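Peptidase S8 and S53, subtilisin, kexin, sedolisin (Mycobacterium smegmatis, PDB 4KG7) probably cleaves peptide bonds as a subtilisin-like serine protease, the mycosin MycP3 of the mycobacterial ESX-3 type VII secretion system. Local coordinates at residues 74-79 and 83-88; 131-136 and 162-167. One frame throughout, in Å; residues are numbered along the deposited sequence.

Contact 1 of 2, residues 74-79 and 83-88; sequences TGVQPG and PNVEAG
Val76 lays its CG1 methyl over the isopropyl group of Val85, touching both of its methyls. The pair lies in a subtilisin fold, where the loop that leaves strand 68-73 just after Asp73, the predicted aspartate of the charge relay, returns to edge strand 85-90 of the central parallel sheet. A chi1 of 176° in Val76, with CG1 anti to the backbone N, places that methyl where it meets Val85 CG2 at 4.0 Å and Val85 CG1 at 4.1 Å. The two isopropyl groups meet at a slant, and the CB of Val76 also comes within 4.2 Å of Val85 CG1. No hydrogen bond joins the two segments, and this small apolar overlap is their one side-chain-to-side-chain contact.

Ser132 of the neighbouring strand 129-134 touches both valines, Ala109 of helix 104-113 packs on Val76, and Leu130 on Val85. Val76 is buried; its side chain lies about 6 Å from that of Asp73, without touching it. Val85 keeps some exposure. Upstream of the valine, Thr74 OG1 is hydrogen-bonded to both Asp100 and the backbone N of Gly105, which ties the start of the loop to Asp100 and to the N-terminal end of helix 104-113.

Farther along, the segments converge at the ends of the short connection between them, where the CA atoms of Gly79 and Pro83 are 5.8 Å apart. Pro83 is exposed here, and Gly79 partly so. The proline nitrogen carries no hydrogen, so its approach to the carbonyl is packing alone: Gly79 O lies 3.3 Å from Pro83 N and 3.8 Å from Pro83 CD.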
loop_
_atom_site.group_PDB
_atom_site.type_symbol
_atom_site.label_atom_id
_atom_site.label_comp_id
_atom_site.label_asym_id
_atom_site.label_seq_id
_atom_site.Cartn_x
_atom_site.Cartn_y
_atom_site.Cartn_z
ATOM N N THR A 74 8.111 -4.579 3.536
ATOM C CA THR A 74 9.400 -4.821 4.175
ATOM C C THR A 74 9.418 -6.112 5.035
ATOM O O THR A 74 10.308 -6.283 5.875
ATOM C CB THR A 74 9.811 -3.649 5.094
ATOM O OG1 THR A 74 8.952 -3.597 6.244
ATOM C CG2 THR A 74 9.810 -2.287 4.368
ATOM N N GLY A 75 8.463 -7.028 4.814
ATOM C CA GLY A 75 8.306 -8.180 5.694
ATOM C C GLY A 75 7.304 -7.875 6.787
ATOM O O GLY A 75 7.012 -6.691 7.085
ATOM N N VAL A 76 6.799 -8.940 7.403
ATOM C CA VAL A 76 5.809 -8.834 8.463
ATOM C C VAL A 76 6.257 -9.719 9.597
ATOM O O VAL A 76 6.452 -10.921 9.411
ATOM C CB VAL A 76 4.403 -9.271 8.003
ATOM C CG1 VAL A 76 3.394 -9.247 9.155
ATOM C CG2 VAL A 76 3.902 -8.395 6.878
ATOM N N GLN A 77 6.408 -9.142 10.773
ATOM C CA GLN A 77 6.815 -9.902 11.955
ATOM C C GLN A 77 5.620 -10.517 12.661
ATOM O O GLN A 77 4.806 -9.806 13.226
ATOM C CB GLN A 77 7.555 -8.966 12.910
ATOM C CG GLN A 77 8.488 -9.629 13.894
ATOM C CD GLN A 77 9.713 -10.257 13.214
ATOM O OE1 GLN A 77 10.433 -9.626 12.415
ATOM N NE2 GLN A 77 9.936 -11.501 13.513
ATOM N N PRO A 78 5.508 -11.868 12.650
ATOM C CA PRO A 78 4.379 -12.454 13.351
ATOM C C PRO A 78 4.423 -12.204 14.845
ATOM O O PRO A 78 5.467 -12.050 15.431
ATOM C CB PRO A 78 4.502 -13.965 13.049
ATOM C CG PRO A 78 5.468 -14.067 11.900
ATOM C CD PRO A 78 6.383 -12.896 12.051
ATOM N N GLY A 79 3.247 -12.137 15.448
ATOM C CA GLY A 79 3.167 -12.036 16.883
ATOM C C GLY A 79 1.749 -12.266 17.328
ATOM O O GLY A 79 0.922 -12.664 16.538
ATOM N N PRO A 83 -1.167 -13.483 14.143
ATOM C CA PRO A 83 -1.032 -14.924 14.047
ATOM C C PRO A 83 -1.527 -15.421 12.675
ATOM O O PRO A 83 -1.522 -16.635 12.396
ATOM C CB PRO A 83 -1.987 -15.395 15.140
ATOM C CG PRO A 83 -3.111 -14.412 15.078
ATOM C CD PRO A 83 -2.452 -13.090 14.747
ATOM N N ASN A 84 -2.014 -14.507 11.834
ATOM C CA ASN A 84 -2.694 -14.881 10.601
ATOM C C ASN A 84 -1.848 -14.544 9.374
ATOM O O ASN A 84 -2.398 -14.101 8.340
ATOM C CB ASN A 84 -4.076 -14.192 10.516
ATOM C CG ASN A 84 -4.009 -12.672 10.664
ATOM O OD1 ASN A 84 -3.163 -12.137 11.379
ATOM N ND2 ASN A 84 -4.950 -11.980 10.020
ATOM N N VAL A 85 -0.520 -14.735 9.493
ATOM C CA VAL A 85 0.410 -14.401 8.383
ATOM C C VAL A 85 1.177 -15.595 7.809
ATOM O O VAL A 85 1.868 -16.341 8.526
ATOM C CB VAL A 85 1.446 -13.348 8.800
ATOM C CG1 VAL A 85 2.153 -12.776 7.573
ATOM C CG2 VAL A 85 0.796 -12.246 9.618
ATOM N N GLU A 86 1.063 -15.734 6.501
ATOM C CA GLU A 86 1.623 -16.823 5.704
ATOM C C GLU A 86 2.908 -16.318 5.041
ATOM O O GLU A 86 2.969 -15.164 4.599
ATOM C CB GLU A 86 0.583 -17.252 4.636
ATOM C CG GLU A 86 1.065 -18.259 3.590
ATOM C CD GLU A 86 0.026 -18.585 2.514
ATOM O OE1 GLU A 86 -1.138 -18.139 2.618
ATOM O OE2 GLU A 86 0.373 -19.279 1.543
ATOM N N ALA A 87 3.906 -17.180 4.933
ATOM C CA ALA A 87 5.141 -16.846 4.251
ATOM C C ALA A 87 4.932 -16.676 2.753
ATOM O O ALA A 87 4.352 -17.556 2.120
ATOM C CB ALA A 87 6.146 -17.954 4.504
ATOM N N GLY A 88 5.425 -15.567 2.195
ATOM C CA GLY A 88 5.386 -15.336 0.758
ATOM C C GLY A 88 6.752 -15.094 0.157
ATOM O O GLY A 88 6.841 -14.866 -1.041
#

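Contact 2 of 2, residues 131-136 and 162-167; sequences ISIRQN and ARAVVR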
loop_
_atom_site.group_PDB
_atom_site.type_symbol
_atom_site.label_atom_id
_atom_site.label_comp_id
_atom_site.label_asym_id
_atom_site.label_seq_id
_atom_site.Cartn_x
_atom_site.Cartn_y
_atom_site.Cartn_z
ATOM N N ILE A 131 -0.604 -12.811 3.374
ATOM C CA ILE A 131 0.662 -13.374 2.861
ATOM C C ILE A 131 1.674 -12.239 2.854
ATOM O O ILE A 131 1.414 -11.165 2.260
ATOM C CB ILE A 131 0.519 -13.912 1.428
ATOM C CG1 ILE A 131 -0.493 -15.045 1.374
ATOM C CG2 ILE A 131 1.866 -14.403 0.915
ATOM C CD1 ILE A 131 -0.963 -15.332 -0.031
ATOM N N SER A 132 2.815 -12.449 3.512
ATOM C CA SER A 132 3.886 -11.450 3.525
ATOM C C SER A 132 4.990 -11.778 2.527
ATOM O O SER A 132 5.622 -12.818 2.623
ATOM C CB SER A 132 4.541 -11.387 4.887
ATOM O OG SER A 132 5.586 -10.454 4.840
ATOM N N ILE A 133 5.221 -10.858 1.596
ATOM C CA ILE A 133 6.313 -10.957 0.617
ATOM C C ILE A 133 7.227 -9.769 0.889
ATOM O O ILE A 133 6.815 -8.604 0.744
ATOM C CB ILE A 133 5.790 -10.873 -0.834
ATOM C CG1 ILE A 133 4.850 -12.046 -1.122
ATOM C CG2 ILE A 133 6.940 -10.882 -1.830
ATOM C CD1 ILE A 133 4.104 -11.893 -2.436
ATOM N N ARG A 134 8.449 -10.025 1.319
ATOM C CA ARG A 134 9.367 -8.922 1.533
ATOM C C ARG A 134 9.982 -8.543 0.191
ATOM O O ARG A 134 10.823 -9.234 -0.349
ATOM C CB ARG A 134 10.490 -9.199 2.562
ATOM C CG ARG A 134 11.408 -7.976 2.691
ATOM C CD ARG A 134 12.300 -7.973 3.907
ATOM N NE ARG A 134 13.347 -8.979 3.843
ATOM C CZ ARG A 134 14.313 -9.091 4.741
ATOM N NH1 ARG A 134 14.407 -8.218 5.734
ATOM N NH2 ARG A 134 15.215 -10.063 4.619
ATOM N N GLN A 135 9.540 -7.417 -0.339
ATOM C CA GLN A 135 9.976 -6.937 -1.645
ATOM C C GLN A 135 11.047 -5.881 -1.569
ATOM O O GLN A 135 11.791 -5.684 -2.543
ATOM C CB GLN A 135 8.745 -6.455 -2.449
ATOM C CG GLN A 135 9.029 -5.913 -3.840
ATOM C CD GLN A 135 9.307 -4.415 -3.861
ATOM O OE1 GLN A 135 8.902 -3.668 -2.950
ATOM N NE2 GLN A 135 10.035 -3.957 -4.876
ATOM N N ASN A 136 11.144 -5.196 -0.438
ATOM C CA ASN A 136 12.190 -4.188 -0.289
ATOM C C ASN A 136 12.511 -3.865 1.127
ATOM O O ASN A 136 11.753 -4.185 2.040
ATOM C CB ASN A 136 11.857 -2.910 -1.056
ATOM C CG ASN A 136 13.120 -2.222 -1.644
ATOM O OD1 ASN A 136 14.326 -2.496 -1.298
ATOM N ND2 ASN A 136 12.844 -1.303 -2.577
ATOM N N ALA A 162 7.589 -6.393 -9.865
ATOM C CA ALA A 162 6.812 -7.099 -10.890
ATOM C C ALA A 162 6.750 -8.586 -10.569
ATOM O O ALA A 162 5.694 -9.219 -10.705
ATOM C CB ALA A 162 7.426 -6.895 -12.244
ATOM N N ARG A 163 7.887 -9.162 -10.178
ATOM C CA ARG A 163 7.884 -10.567 -9.808
ATOM C C ARG A 163 6.994 -10.810 -8.592
ATOM O O ARG A 163 6.265 -11.811 -8.523
ATOM C CB ARG A 163 9.302 -11.062 -9.554
ATOM C CG ARG A 163 10.121 -11.152 -10.833
ATOM C CD ARG A 163 11.423 -11.903 -10.576
ATOM N NE ARG A 163 12.449 -11.085 -9.945
ATOM C CZ ARG A 163 13.265 -11.445 -8.953
ATOM N NH1 ARG A 163 13.147 -12.590 -8.294
ATOM N NH2 ARG A 163 14.210 -10.604 -8.581
ATOM N N ALA A 164 7.086 -9.922 -7.608
ATOM C CA ALA A 164 6.313 -10.097 -6.368
ATOM C C ALA A 164 4.819 -10.040 -6.616
ATOM O O ALA A 164 4.048 -10.721 -5.947
ATOM C CB ALA A 164 6.717 -9.049 -5.349
ATOM N N VAL A 165 4.414 -9.204 -7.549
ATOM C CA VAL A 165 3.005 -9.077 -7.901
ATOM C C VAL A 165 2.483 -10.370 -8.515
ATOM O O VAL A 165 1.427 -10.845 -8.148
ATOM C CB VAL A 165 2.776 -7.849 -8.820
ATOM C CG1 VAL A 165 1.446 -7.917 -9.562
ATOM C CG2 VAL A 165 2.930 -6.544 -8.043
ATOM N N VAL A 166 3.238 -10.930 -9.455
ATOM C CA VAL A 166 2.899 -12.216 -10.032
ATOM C C VAL A 166 2.861 -13.288 -8.952
ATOM O O VAL A 166 1.946 -14.105 -8.923
ATOM C CB VAL A 166 3.887 -12.591 -11.127
ATOM C CG1 VAL A 166 3.657 -14.038 -11.545
ATOM C CG2 VAL A 166 3.720 -11.627 -12.284
ATOM N N ARG A 167 3.866 -13.308 -8.078
ATOM C CA ARG A 167 3.903 -14.305 -6.996
ATOM C C ARG A 167 2.676 -14.200 -6.083
ATOM O O ARG A 167 2.042 -15.198 -5.790
ATOM C CB ARG A 167 5.190 -14.126 -6.200
ATOM C CG ARG A 167 5.458 -15.190 -5.165
ATOM C CD ARG A 167 6.751 -14.868 -4.431
ATOM N NE ARG A 167 7.164 -16.000 -3.589
ATOM C CZ ARG A 167 7.739 -17.131 -4.028
ATOM N NH1 ARG A 167 8.089 -17.272 -5.307
ATOM N NH2 ARG A 167 8.067 -18.103 -3.159
#
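Ile133 and Ala164 meet through methyl groups, Ile133 CG2 lying 4.0 Å from Ala164 CB. The other branch of the isoleucine runs on along the helix: Ile133 CD1 reaches 3.7 Å from the carbonyl oxygen Ala164 O and then 4.5 Å from Arg167 CD, about one turn farther on. With CG1 anti to the carbonyl carbon (chi1 -62°), the isoleucine spreads its two branches over successive parts of the helix surface. Gln135 adds its aliphatic part, Gln135 CG sitting 4.2 Å from the same Ala164 CB, so the alanine methyl is shared by two residues of 131-136.

Beyond CG the glutamine chain bends at chi2 (-90°), and its NE2 is hydrogen-bonded to Thr160 OG1 of helix 150-170. Its polar end is thus held by the helix that its CG touches. Arg167 passes its alkyl chain beside Ile133, while its NE bonds to the carbonyl oxygen of Gly88. Ile72 of strand 68-73 touches both Gln135 and Ala164, Tyr91 packs against Ile133 and Arg167, and Ala162 and Val166 turn from the contact to helix 193-205.

The whole is the strand-against-helix packing of a subtilisin-type three-layer fold, in which helix 150-170 lies on one face of the parallel sheet.

Contact 2 is the buried one, joining strand 129-134 and the residue just after it to helix 150-170; contact 1 is partly buried, with Pro83 exposed, and joins a loop to edge strand 85-90. The two strands are sheet neighbours, bridged by a probable hydrogen bond from Ser132 N to Glu86 O at 2.9 Å. A bond from the helix of contact 2 also reaches strand 85-90 of contact 1. Neither contact has hydrogen bonds between its own segments. Contact 1 rests on two branched valines and on the backbone approach of Gly79 to Pro83, contact 2 on isoleucine, alanine and the aliphatic parts of longer polar residues.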